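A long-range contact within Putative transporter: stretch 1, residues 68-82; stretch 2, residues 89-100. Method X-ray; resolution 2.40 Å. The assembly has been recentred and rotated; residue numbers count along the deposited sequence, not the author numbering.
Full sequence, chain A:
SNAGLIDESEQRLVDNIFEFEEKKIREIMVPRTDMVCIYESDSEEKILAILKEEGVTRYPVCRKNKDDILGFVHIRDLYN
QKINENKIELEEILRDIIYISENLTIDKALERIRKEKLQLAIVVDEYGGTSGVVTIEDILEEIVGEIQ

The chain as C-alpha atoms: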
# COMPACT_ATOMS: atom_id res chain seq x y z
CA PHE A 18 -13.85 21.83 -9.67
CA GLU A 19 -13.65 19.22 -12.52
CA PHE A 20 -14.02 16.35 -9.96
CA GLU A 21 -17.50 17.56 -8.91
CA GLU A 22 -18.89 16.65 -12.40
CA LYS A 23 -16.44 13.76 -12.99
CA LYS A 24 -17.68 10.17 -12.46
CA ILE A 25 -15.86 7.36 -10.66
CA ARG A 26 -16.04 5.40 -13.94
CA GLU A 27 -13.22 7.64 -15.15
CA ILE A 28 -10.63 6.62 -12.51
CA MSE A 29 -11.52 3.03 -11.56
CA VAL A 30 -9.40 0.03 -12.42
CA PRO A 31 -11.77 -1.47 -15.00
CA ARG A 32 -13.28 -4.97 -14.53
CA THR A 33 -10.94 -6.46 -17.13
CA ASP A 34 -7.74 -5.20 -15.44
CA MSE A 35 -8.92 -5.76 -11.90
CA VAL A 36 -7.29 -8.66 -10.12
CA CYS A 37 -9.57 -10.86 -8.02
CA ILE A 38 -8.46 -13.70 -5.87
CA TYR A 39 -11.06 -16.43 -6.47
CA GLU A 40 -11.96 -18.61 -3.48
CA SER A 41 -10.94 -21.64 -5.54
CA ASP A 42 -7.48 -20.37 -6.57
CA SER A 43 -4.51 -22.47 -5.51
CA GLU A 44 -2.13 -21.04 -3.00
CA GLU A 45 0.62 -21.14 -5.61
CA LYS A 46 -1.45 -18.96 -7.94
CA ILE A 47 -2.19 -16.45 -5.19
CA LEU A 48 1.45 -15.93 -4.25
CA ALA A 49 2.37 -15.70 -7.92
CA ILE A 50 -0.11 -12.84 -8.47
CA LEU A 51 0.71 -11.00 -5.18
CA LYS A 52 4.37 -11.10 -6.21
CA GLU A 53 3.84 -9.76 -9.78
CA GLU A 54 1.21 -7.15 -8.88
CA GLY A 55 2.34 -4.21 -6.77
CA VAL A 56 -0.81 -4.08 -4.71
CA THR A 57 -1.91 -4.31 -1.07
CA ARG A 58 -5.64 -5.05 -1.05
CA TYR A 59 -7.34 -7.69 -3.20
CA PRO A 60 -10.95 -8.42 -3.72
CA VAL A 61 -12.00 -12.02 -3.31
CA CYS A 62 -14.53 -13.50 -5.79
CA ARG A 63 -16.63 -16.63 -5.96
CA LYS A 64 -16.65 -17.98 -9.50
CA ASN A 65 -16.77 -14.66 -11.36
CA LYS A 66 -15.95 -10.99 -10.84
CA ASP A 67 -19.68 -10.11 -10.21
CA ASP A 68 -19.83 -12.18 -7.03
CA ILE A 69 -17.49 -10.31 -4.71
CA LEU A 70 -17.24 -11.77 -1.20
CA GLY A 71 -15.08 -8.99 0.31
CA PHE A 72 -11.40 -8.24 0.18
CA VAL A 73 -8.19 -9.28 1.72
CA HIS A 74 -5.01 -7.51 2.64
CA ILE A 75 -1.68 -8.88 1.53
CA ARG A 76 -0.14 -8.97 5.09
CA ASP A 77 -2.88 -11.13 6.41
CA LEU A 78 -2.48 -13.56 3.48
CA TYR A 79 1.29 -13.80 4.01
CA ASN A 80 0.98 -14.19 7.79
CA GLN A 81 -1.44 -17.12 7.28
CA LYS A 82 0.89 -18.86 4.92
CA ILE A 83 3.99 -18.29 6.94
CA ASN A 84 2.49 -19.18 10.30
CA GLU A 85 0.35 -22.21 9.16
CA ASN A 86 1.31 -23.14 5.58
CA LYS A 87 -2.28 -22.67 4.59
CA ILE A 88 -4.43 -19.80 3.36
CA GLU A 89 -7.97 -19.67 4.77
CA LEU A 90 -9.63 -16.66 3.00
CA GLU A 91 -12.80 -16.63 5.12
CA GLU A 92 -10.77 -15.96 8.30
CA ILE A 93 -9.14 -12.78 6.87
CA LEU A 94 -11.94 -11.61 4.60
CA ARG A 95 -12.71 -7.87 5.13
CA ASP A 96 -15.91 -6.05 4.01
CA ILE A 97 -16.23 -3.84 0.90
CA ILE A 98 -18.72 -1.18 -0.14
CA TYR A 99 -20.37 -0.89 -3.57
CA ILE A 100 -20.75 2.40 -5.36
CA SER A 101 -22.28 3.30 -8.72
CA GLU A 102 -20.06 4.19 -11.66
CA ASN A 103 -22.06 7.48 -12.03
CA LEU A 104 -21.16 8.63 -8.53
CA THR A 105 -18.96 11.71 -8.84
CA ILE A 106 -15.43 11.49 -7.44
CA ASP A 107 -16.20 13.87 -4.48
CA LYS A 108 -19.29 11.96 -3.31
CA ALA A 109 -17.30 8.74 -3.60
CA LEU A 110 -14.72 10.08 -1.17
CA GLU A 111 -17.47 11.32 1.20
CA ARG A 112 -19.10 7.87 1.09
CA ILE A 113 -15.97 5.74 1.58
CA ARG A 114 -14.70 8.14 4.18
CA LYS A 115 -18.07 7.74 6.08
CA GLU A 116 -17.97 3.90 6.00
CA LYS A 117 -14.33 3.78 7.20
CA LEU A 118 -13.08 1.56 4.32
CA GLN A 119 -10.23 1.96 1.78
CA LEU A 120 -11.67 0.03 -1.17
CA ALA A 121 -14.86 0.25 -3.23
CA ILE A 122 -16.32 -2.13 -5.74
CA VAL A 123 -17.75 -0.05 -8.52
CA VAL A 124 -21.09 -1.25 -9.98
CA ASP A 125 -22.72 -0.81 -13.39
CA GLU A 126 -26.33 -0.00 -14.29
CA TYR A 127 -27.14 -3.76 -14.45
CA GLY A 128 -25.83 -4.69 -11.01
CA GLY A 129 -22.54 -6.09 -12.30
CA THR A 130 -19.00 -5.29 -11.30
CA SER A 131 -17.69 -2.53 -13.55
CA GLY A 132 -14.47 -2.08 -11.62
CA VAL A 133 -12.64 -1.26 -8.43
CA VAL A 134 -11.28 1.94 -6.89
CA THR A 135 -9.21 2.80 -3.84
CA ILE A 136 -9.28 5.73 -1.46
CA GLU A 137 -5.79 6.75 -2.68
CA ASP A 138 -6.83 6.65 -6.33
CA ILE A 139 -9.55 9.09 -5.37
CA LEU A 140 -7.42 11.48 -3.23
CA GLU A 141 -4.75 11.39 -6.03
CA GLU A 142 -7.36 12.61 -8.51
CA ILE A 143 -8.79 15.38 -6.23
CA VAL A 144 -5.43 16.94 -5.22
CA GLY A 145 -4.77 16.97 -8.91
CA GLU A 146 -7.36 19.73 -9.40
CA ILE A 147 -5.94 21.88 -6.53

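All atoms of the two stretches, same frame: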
# COMPACT_ATOMS: atom_id res chain seq x y z
N ASP A 68 -19.52 -11.65 -8.35
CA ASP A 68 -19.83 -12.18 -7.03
C ASP A 68 -18.66 -11.91 -6.11
O ASP A 68 -17.90 -12.79 -5.85
CB ASP A 68 -20.18 -13.67 -7.10
CG ASP A 68 -20.74 -14.22 -5.77
OD1 ASP A 68 -20.92 -13.41 -4.81
OD2 ASP A 68 -20.98 -15.46 -5.69
N ILE A 69 -18.53 -10.67 -5.66
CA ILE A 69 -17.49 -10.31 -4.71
C ILE A 69 -17.89 -10.69 -3.29
O ILE A 69 -18.96 -10.31 -2.83
CB ILE A 69 -17.24 -8.80 -4.67
CG1 ILE A 69 -16.90 -8.28 -6.07
CG2 ILE A 69 -16.11 -8.48 -3.69
CD1 ILE A 69 -15.78 -8.94 -6.68
N LEU A 70 -17.01 -11.39 -2.59
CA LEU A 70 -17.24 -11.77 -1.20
C LEU A 70 -16.69 -10.74 -0.17
O LEU A 70 -17.14 -10.67 0.98
CB LEU A 70 -16.59 -13.12 -0.96
CG LEU A 70 -16.97 -14.27 -1.90
CD1 LEU A 70 -16.28 -15.56 -1.35
CD2 LEU A 70 -18.48 -14.46 -2.02
N GLY A 71 -15.70 -9.97 -0.58
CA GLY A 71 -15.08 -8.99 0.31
C GLY A 71 -13.71 -8.74 -0.22
O GLY A 71 -13.49 -8.91 -1.40
N PHE A 72 -12.77 -8.34 0.62
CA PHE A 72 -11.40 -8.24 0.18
C PHE A 72 -10.43 -8.73 1.23
O PHE A 72 -10.79 -8.99 2.39
CB PHE A 72 -11.07 -6.82 -0.21
CG PHE A 72 -10.75 -5.91 0.95
CD1 PHE A 72 -9.44 -5.68 1.31
CD2 PHE A 72 -11.76 -5.23 1.62
CE1 PHE A 72 -9.11 -4.79 2.34
CE2 PHE A 72 -11.46 -4.32 2.67
CZ PHE A 72 -10.13 -4.10 3.04
N VAL A 73 -9.18 -8.87 0.82
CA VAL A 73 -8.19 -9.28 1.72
C VAL A 73 -7.00 -8.39 1.56
O VAL A 73 -6.80 -7.80 0.50
CB VAL A 73 -7.81 -10.76 1.53
CG1 VAL A 73 -8.96 -11.63 1.98
CG2 VAL A 73 -7.42 -11.05 0.07
N HIS A 74 -6.24 -8.28 2.64
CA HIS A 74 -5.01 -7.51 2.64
C HIS A 74 -3.83 -8.46 2.57
O HIS A 74 -3.81 -9.51 3.23
CB HIS A 74 -4.94 -6.70 3.93
CG HIS A 74 -3.86 -5.68 3.94
ND1 HIS A 74 -2.53 -6.00 3.78
CD2 HIS A 74 -3.92 -4.33 4.08
CE1 HIS A 74 -1.81 -4.89 3.80
NE2 HIS A 74 -2.63 -3.86 3.97
N ILE A 75 -2.84 -8.06 1.81
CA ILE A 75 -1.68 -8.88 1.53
C ILE A 75 -0.93 -9.39 2.82
O ILE A 75 -0.38 -10.48 2.84
CB ILE A 75 -0.77 -8.05 0.55
CG1 ILE A 75 0.12 -8.90 -0.31
CG2 ILE A 75 0.09 -7.00 1.29
CD1 ILE A 75 1.27 -8.07 -0.89
N ARG A 76 -0.91 -8.61 3.89
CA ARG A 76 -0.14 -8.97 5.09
C ARG A 76 -0.75 -10.13 5.82
O ARG A 76 -0.05 -11.02 6.34
CB ARG A 76 -0.05 -7.81 6.07
CG ARG A 76 1.19 -7.03 5.88
CD ARG A 76 1.43 -6.08 7.02
NE ARG A 76 0.34 -5.14 7.22
CZ ARG A 76 0.26 -3.91 6.69
NH1 ARG A 76 -0.80 -3.16 6.99
NH2 ARG A 76 1.19 -3.43 5.86
N ASP A 77 -2.06 -10.05 5.90
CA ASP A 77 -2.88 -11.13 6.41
C ASP A 77 -2.68 -12.43 5.61
O ASP A 77 -2.51 -13.48 6.21
CB ASP A 77 -4.35 -10.74 6.36
CG ASP A 77 -4.63 -9.42 7.01
OD1 ASP A 77 -3.75 -8.86 7.68
OD2 ASP A 77 -5.77 -8.95 6.85
N LEU A 78 -2.69 -12.37 4.29
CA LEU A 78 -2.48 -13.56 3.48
C LEU A 78 -1.12 -14.18 3.82
O LEU A 78 -0.98 -15.40 4.03
CB LEU A 78 -2.50 -13.24 1.97
CG LEU A 78 -3.79 -13.31 1.14
CD1 LEU A 78 -3.58 -12.72 -0.26
CD2 LEU A 78 -4.33 -14.69 0.96
N TYR A 79 -0.10 -13.33 3.85
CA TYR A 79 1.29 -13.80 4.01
C TYR A 79 1.45 -14.34 5.43
O TYR A 79 2.03 -15.41 5.62
CB TYR A 79 2.29 -12.67 3.73
CG TYR A 79 2.61 -12.32 2.28
CD1 TYR A 79 2.62 -13.28 1.29
CD2 TYR A 79 2.97 -11.02 1.91
CE1 TYR A 79 2.96 -12.98 -0.01
CE2 TYR A 79 3.31 -10.72 0.60
CZ TYR A 79 3.29 -11.71 -0.34
OH TYR A 79 3.60 -11.49 -1.65
N ASN A 80 0.91 -13.65 6.43
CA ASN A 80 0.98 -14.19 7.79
C ASN A 80 0.28 -15.55 7.94
O ASN A 80 0.76 -16.40 8.69
CB ASN A 80 0.39 -13.20 8.82
CG ASN A 80 1.30 -11.98 9.06
OD1 ASN A 80 2.51 -12.05 8.86
ND2 ASN A 80 0.71 -10.86 9.48
N GLN A 81 -0.82 -15.79 7.22
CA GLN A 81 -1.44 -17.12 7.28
C GLN A 81 -0.49 -18.15 6.75
O GLN A 81 -0.30 -19.20 7.33
CB GLN A 81 -2.74 -17.19 6.47
CG GLN A 81 -3.94 -16.68 7.20
CD GLN A 81 -5.25 -16.98 6.46
OE1 GLN A 81 -5.28 -17.21 5.23
NE2 GLN A 81 -6.36 -16.98 7.23
N LYS A 82 0.13 -17.85 5.63
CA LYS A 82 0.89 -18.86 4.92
C LYS A 82 2.16 -19.18 5.67
O LYS A 82 2.59 -20.33 5.73
CB LYS A 82 1.24 -18.39 3.50
CG LYS A 82 2.01 -19.42 2.67
CD LYS A 82 1.12 -20.56 2.21
CE LYS A 82 1.89 -21.58 1.40
NZ LYS A 82 1.07 -22.84 1.24
N GLU A 89 -6.54 -19.53 4.49
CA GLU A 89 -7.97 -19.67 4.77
C GLU A 89 -8.69 -18.29 4.56
O GLU A 89 -8.84 -17.51 5.50
CB GLU A 89 -8.18 -20.21 6.22
N LEU A 90 -9.16 -18.02 3.35
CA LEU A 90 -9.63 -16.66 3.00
C LEU A 90 -10.73 -16.10 3.92
O LEU A 90 -10.71 -14.92 4.33
CB LEU A 90 -10.10 -16.66 1.55
CG LEU A 90 -8.97 -16.86 0.53
CD1 LEU A 90 -9.54 -17.34 -0.72
CD2 LEU A 90 -8.19 -15.58 0.29
N GLU A 91 -11.67 -16.96 4.25
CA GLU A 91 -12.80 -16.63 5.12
C GLU A 91 -12.39 -16.02 6.46
O GLU A 91 -13.12 -15.20 7.00
CB GLU A 91 -13.69 -17.88 5.35
CG GLU A 91 -12.92 -19.21 5.73
CD GLU A 91 -12.09 -19.88 4.59
OE1 GLU A 91 -12.45 -19.76 3.38
OE2 GLU A 91 -11.08 -20.55 4.92
N GLU A 92 -11.25 -16.44 6.99
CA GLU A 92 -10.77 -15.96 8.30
C GLU A 92 -10.11 -14.56 8.24
O GLU A 92 -9.89 -13.94 9.30
CB GLU A 92 -9.78 -16.99 8.95
CG GLU A 92 -10.45 -18.00 9.90
CD GLU A 92 -9.58 -19.22 10.22
OE1 GLU A 92 -8.34 -19.08 10.27
OE2 GLU A 92 -10.14 -20.32 10.45
N ILE A 93 -9.78 -14.09 7.03
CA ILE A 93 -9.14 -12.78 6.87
C ILE A 93 -9.92 -11.86 5.97
O ILE A 93 -9.49 -10.75 5.66
CB ILE A 93 -7.70 -12.90 6.36
CG1 ILE A 93 -7.66 -13.73 5.09
CG2 ILE A 93 -6.76 -13.50 7.48
CD1 ILE A 93 -6.31 -13.67 4.36
N LEU A 94 -11.09 -12.34 5.55
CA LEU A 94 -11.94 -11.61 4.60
C LEU A 94 -12.49 -10.35 5.29
O LEU A 94 -13.03 -10.43 6.39
CB LEU A 94 -13.08 -12.53 4.12
CG LEU A 94 -13.84 -12.23 2.84
CD1 LEU A 94 -12.87 -12.14 1.68
CD2 LEU A 94 -14.95 -13.32 2.60
N ARG A 95 -12.31 -9.21 4.64
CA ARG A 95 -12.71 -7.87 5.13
C ARG A 95 -13.79 -7.28 4.21
O ARG A 95 -13.75 -7.49 3.01
CB ARG A 95 -11.50 -6.95 5.15
CG ARG A 95 -10.48 -7.24 6.25
CD ARG A 95 -9.11 -6.65 5.93
NE ARG A 95 -8.46 -6.03 7.10
CZ ARG A 95 -7.96 -6.66 8.17
NH1 ARG A 95 -8.01 -7.99 8.28
NH2 ARG A 95 -7.40 -5.96 9.14
N ASP A 96 -14.74 -6.53 4.77
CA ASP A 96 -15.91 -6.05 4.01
C ASP A 96 -15.56 -4.98 2.98
O ASP A 96 -14.59 -4.23 3.16
CB ASP A 96 -17.00 -5.56 4.95
CG ASP A 96 -17.69 -6.74 5.71
OD1 ASP A 96 -18.52 -7.45 5.06
OD2 ASP A 96 -17.41 -6.98 6.94
N ILE A 97 -16.30 -4.96 1.86
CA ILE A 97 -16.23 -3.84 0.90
C ILE A 97 -17.57 -3.09 0.87
O ILE A 97 -18.60 -3.54 1.40
CB ILE A 97 -15.84 -4.26 -0.58
CG1 ILE A 97 -16.53 -5.55 -0.99
CG2 ILE A 97 -14.33 -4.38 -0.81
CD1 ILE A 97 -18.01 -5.42 -1.11
N ILE A 98 -17.52 -1.93 0.23
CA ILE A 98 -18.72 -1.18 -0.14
C ILE A 98 -18.87 -1.19 -1.66
O ILE A 98 -17.90 -1.39 -2.40
CB ILE A 98 -18.67 0.28 0.40
CG1 ILE A 98 -17.48 1.05 -0.15
CG2 ILE A 98 -18.55 0.28 1.94
CD1 ILE A 98 -17.67 2.53 0.00
N TYR A 99 -20.09 -0.97 -2.13
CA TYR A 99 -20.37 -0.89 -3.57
C TYR A 99 -20.85 0.50 -3.85
O TYR A 99 -21.69 1.03 -3.11
CB TYR A 99 -21.44 -1.90 -4.02
CG TYR A 99 -21.09 -3.36 -3.76
CD1 TYR A 99 -20.54 -4.16 -4.75
CD2 TYR A 99 -21.30 -3.94 -2.51
CE1 TYR A 99 -20.23 -5.48 -4.51
CE2 TYR A 99 -20.97 -5.26 -2.28
CZ TYR A 99 -20.43 -6.02 -3.28
OH TYR A 99 -20.12 -7.35 -3.05
N ILE A 100 -20.29 1.10 -4.89
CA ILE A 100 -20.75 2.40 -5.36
C ILE A 100 -21.03 2.34 -6.86
O ILE A 100 -20.45 1.54 -7.58
CB ILE A 100 -19.71 3.50 -5.08
CG1 ILE A 100 -18.34 3.14 -5.66
CG2 ILE A 100 -19.49 3.65 -3.63
CD1 ILE A 100 -17.53 4.35 -5.94
O HOH W 1 -20.61 -8.63 -5.54

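Phe72 and Arg95 form a single antiparallel bridge. Phe72 N donates to Arg95 O at 2.7 Å, and Arg95 N donates to Phe72 O at 2.7 Å. Gly71 lies beside this bridge, its CA 3.4 Å from Arg95 O. An ideal CB here would sit 2.7 Å from Arg95 O, a clash. The backbone angles of Gly71 (156/-154) also call for glycine by themselves.

A second pair of hydrogen bonds ties the helix of stretch 1 to the start of stretch 2. The Gln81 amide suits this place because it both accepts and donates. Gln81 OE1 accepts from Glu89 N at 2.7 Å, and Gln81 NE2 donates to Glu89 O at 3.1 Å. The same helix is capped at its start by His74, whose ND1 accepts from Arg76 N at 3.1 Å.

One salt bridge crosses the contact. Asp77 OD2 lies 2.8 Å from Arg95 NH1, over a face of the guanidinium. The attraction is between charges, since no N-H points at the oxygen.

Apolar packing fills the space between these polar links. Ile93 points toward stretch 1, which covers 97 Å² of it. Its CG1 is 4.0 Å from Val73 CG1, and its CD1 is 4.1 Å from Leu78 CD2. Leu90 CD2 also meets Leu78 CD2, at 4.0 Å. Leu94 CD1 reaches Val73 CG1 at 4.0 Å.

The Phe72 ring is buried. Arg95 CB lies over one face, 3.9 Å from the ring centroid, in a CH-pi contact. Asp96 O is at the ring edge, 3.2 Å from Phe72 CE2. Ile97 CG2 approaches Phe72 CD2 at 3.6 Å, while Ile97 CG1 packs 4.0 Å from Ile69 CG2.

Water 1 links the far end: its oxygen accepts from Ile69 N at 2.9 Å and hydrogen-bonds Tyr99 OH at 2.8 Å. Together the stretches bury 874 Å².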